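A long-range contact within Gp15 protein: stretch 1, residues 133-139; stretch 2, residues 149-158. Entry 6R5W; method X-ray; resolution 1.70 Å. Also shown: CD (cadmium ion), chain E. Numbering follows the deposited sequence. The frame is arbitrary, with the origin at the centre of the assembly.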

# COMPACT_ATOMS: atom_id res chain seq x y z
N ALA A 133 -1.78 -36.53 -4.73
CA ALA A 133 -2.48 -35.29 -5.09
C ALA A 133 -3.99 -35.37 -4.92
O ALA A 133 -4.68 -34.32 -4.93
CB ALA A 133 -2.16 -34.93 -6.54
N SER A 134 -4.55 -36.57 -4.78
CA SER A 134 -5.96 -36.67 -4.40
C SER A 134 -6.20 -36.28 -2.94
O SER A 134 -7.38 -36.08 -2.53
CB SER A 134 -6.45 -38.11 -4.61
OG SER A 134 -5.61 -39.02 -3.84
N ASN A 135 -5.17 -36.15 -2.12
CA ASN A 135 -5.31 -35.65 -0.76
C ASN A 135 -5.22 -34.12 -0.74
O ASN A 135 -4.18 -33.51 -0.46
CB ASN A 135 -4.29 -36.29 0.18
CG ASN A 135 -4.63 -37.77 0.51
OD1 ASN A 135 -5.80 -38.15 0.46
ND2 ASN A 135 -3.63 -38.59 0.79
N GLN A 136 -6.39 -33.49 -0.99
CA GLN A 136 -6.61 -32.04 -0.91
C GLN A 136 -7.93 -31.87 -0.18
O GLN A 136 -8.61 -32.86 0.14
CB GLN A 136 -6.64 -31.47 -2.34
CG GLN A 136 -5.26 -31.79 -3.03
CD GLN A 136 -5.05 -31.00 -4.29
OE1 GLN A 136 -5.93 -30.87 -5.12
NE2 GLN A 136 -3.86 -30.54 -4.50
N ALA A 137 -8.33 -30.62 0.03
CA ALA A 137 -9.47 -30.30 0.89
C ALA A 137 -10.29 -29.18 0.26
O ALA A 137 -9.77 -28.27 -0.40
CB ALA A 137 -9.01 -29.92 2.26
N ASN A 138 -11.60 -29.27 0.50
CA ASN A 138 -12.53 -28.16 0.28
C ASN A 138 -12.80 -27.52 1.65
O ASN A 138 -13.39 -28.17 2.53
CB ASN A 138 -13.85 -28.64 -0.34
CG ASN A 138 -13.67 -29.10 -1.77
OD1 ASN A 138 -12.83 -28.62 -2.53
ND2 ASN A 138 -14.51 -30.08 -2.18
N ILE A 139 -12.40 -26.26 1.82
CA ILE A 139 -12.50 -25.57 3.09
C ILE A 139 -13.46 -24.38 2.91
O ILE A 139 -13.31 -23.60 1.97
CB ILE A 139 -11.12 -25.09 3.62
CG1 ILE A 139 -10.20 -26.29 3.76
CG2 ILE A 139 -11.31 -24.33 4.89
CD1 ILE A 139 -8.81 -25.92 4.42
N ILE A 149 -13.52 -27.30 7.60
CA ILE A 149 -13.07 -28.32 6.66
C ILE A 149 -14.25 -29.23 6.29
O ILE A 149 -14.74 -29.99 7.12
CB ILE A 149 -11.88 -29.12 7.24
CG1 ILE A 149 -10.70 -28.19 7.51
CG2 ILE A 149 -11.52 -30.23 6.29
CD1 ILE A 149 -9.62 -28.83 8.35
N VAL A 150 -14.72 -29.12 5.05
CA VAL A 150 -15.92 -29.78 4.55
C VAL A 150 -15.61 -31.03 3.76
O VAL A 150 -16.36 -32.00 3.81
CB VAL A 150 -16.72 -28.76 3.69
CG1 VAL A 150 -17.73 -29.47 2.81
CG2 VAL A 150 -17.38 -27.75 4.58
N GLY A 151 -14.51 -31.05 3.01
CA GLY A 151 -14.13 -32.25 2.29
C GLY A 151 -12.65 -32.44 2.35
O GLY A 151 -11.93 -31.45 2.26
N VAL A 152 -12.20 -33.69 2.54
CA VAL A 152 -10.76 -33.99 2.59
C VAL A 152 -10.54 -35.30 1.83
O VAL A 152 -11.36 -36.23 1.83
CB VAL A 152 -10.17 -34.08 4.01
CG1 VAL A 152 -10.17 -32.79 4.74
CG2 VAL A 152 -10.93 -35.19 4.88
N GLY A 153 -9.36 -35.40 1.21
CA GLY A 153 -8.99 -36.65 0.57
C GLY A 153 -8.86 -37.76 1.59
O GLY A 153 -9.21 -38.92 1.32
N SER A 154 -8.32 -37.43 2.75
CA SER A 154 -8.15 -38.37 3.85
C SER A 154 -8.24 -37.69 5.19
O SER A 154 -7.50 -36.72 5.47
CB SER A 154 -6.78 -39.12 3.73
OG SER A 154 -6.51 -39.73 5.00
N VAL A 155 -9.11 -38.22 6.08
CA VAL A 155 -9.24 -37.62 7.40
C VAL A 155 -8.00 -37.80 8.27
O VAL A 155 -7.89 -37.14 9.31
CB VAL A 155 -10.46 -38.15 8.17
CG1 VAL A 155 -11.73 -37.92 7.34
CG2 VAL A 155 -10.27 -39.62 8.49
N ASP A 156 -7.10 -38.69 7.88
CA ASP A 156 -5.92 -38.99 8.68
C ASP A 156 -4.67 -38.23 8.24
O ASP A 156 -3.60 -38.45 8.80
CB ASP A 156 -5.59 -40.48 8.60
CG ASP A 156 -6.71 -41.32 9.16
OD1 ASP A 156 -7.19 -40.97 10.24
OD2 ASP A 156 -7.13 -42.28 8.48
N VAL A 157 -4.78 -37.31 7.30
CA VAL A 157 -3.64 -36.53 6.76
C VAL A 157 -3.85 -35.08 7.17
O VAL A 157 -4.99 -34.61 7.24
CB VAL A 157 -3.55 -36.67 5.24
CG1 VAL A 157 -2.48 -35.78 4.62
CG2 VAL A 157 -3.25 -38.15 4.90
N ASN A 158 -2.76 -34.40 7.53
CA ASN A 158 -2.91 -33.05 8.00
C ASN A 158 -3.39 -32.16 6.84
O ASN A 158 -3.19 -32.48 5.66
CB ASN A 158 -1.57 -32.47 8.53
CG ASN A 158 -1.03 -33.21 9.76
OD1 ASN A 158 -1.72 -33.99 10.39
ND2 ASN A 158 0.23 -32.91 10.12
CD CD E . -7.83 -31.74 -6.09
O HOH W 1 -6.43 -33.45 -6.87
O HOH W 2 -8.76 -33.48 -4.49
O HOH W 3 -9.41 -32.71 -7.65

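The contact is an antiparallel pairing of two short strands, 136-139 and 149-152, whose N-to-C directions differ by 154° and whose axes approach to 4.5 Å. Its polar component across the stretches is entirely backbone: four hydrogen bonds, each running from an amide N to a carbonyl O, with no side chain serving as donor or acceptor.

Asn138 carries three of the four. Its N donates to Gly151 O at 2.8 Å with an N-H...O angle of 145°, and its carbonyl accepts twice, from Val150 N (Val150 N to Asn138 O, 3.0 Å, 151°) and from Gly151 N (Gly151 N to Asn138 O, 3.1 Å, 159°). The two accepted bonds are similar in length and angle, so neither is a mere near miss. This bifurcation marks a beta bulge: Asn138 pairs with Gly151, but Ile139 pairs with Ile149, leaving Val150 as the extra residue. The phi/psi of Val150, -100/-35, departs from the extended values of its neighbours and brings two consecutive amides to bear on one oxygen.

The fourth bond lies at the other end of the ladder, where Gly153 N donates to Gln136 O at 2.9 Å and 136°, the most bent of the set. The same oxygen receives a CA-H...O contact from Val152 CA (3.4 Å to Gln136 O, 138° at H). Gly151 O is likewise approached by a carbon as well as an amide, with Ala137 CA 3.0 Å from Gly151 O and 127° at H. Such contacts are typical of the non-hydrogen-bonded pair, here Ala137 with Val152, whose CA atoms lie 4.3 Å apart.

Beyond the strands, Gly153 packs tightly against the loop: its CA is 3.5 Å from Ser134 O in another CA-H...O contact, and 4.0 Å from Asn135 CA. An ideal CB on Gly153 would sit 2.4 Å from Ser134 O and 2.6 Å from Asn135 CA, both clashes, so the absence of a side chain permits this approach. Ser134 O also accepts a weak bond from Gln136 N at 3.2 Å.

Proximity alone does not establish a bond at Asn135. Its OD1 is 3.5 Å from Ser154 N, but the angle is poor; the closer neighbour of Asn135 OD1 is Gly153 C, at 3.3 Å. Asn135 ND2 is satisfied elsewhere in the structure, as are both polar side-chain atoms of Asn138. Within the second stretch, Ser154 OG accepts from Asp156 N (3.1 Å, 150°) inside the type I turn from Ser154 to Val157, which a weak bond from Val157 N to Ser154 O, 3.3 Å, also spans.

Apolar contacts share one face of the sheet: Ala137 CB meets Val152 CG1 at 4.0 Å, and Ile139 CG1 meets Ile149 CG1 at 4.2 Å. The CA-to-CB bond of Gln136 points away from the second stretch, and Gln136 OE1 binds the cadmium ion CD at 2.3 Å. Water 1, 2.3 Å from CD, donates to Ala133 O at 2.8 Å, satisfying that carbonyl through the metal's coordination shell.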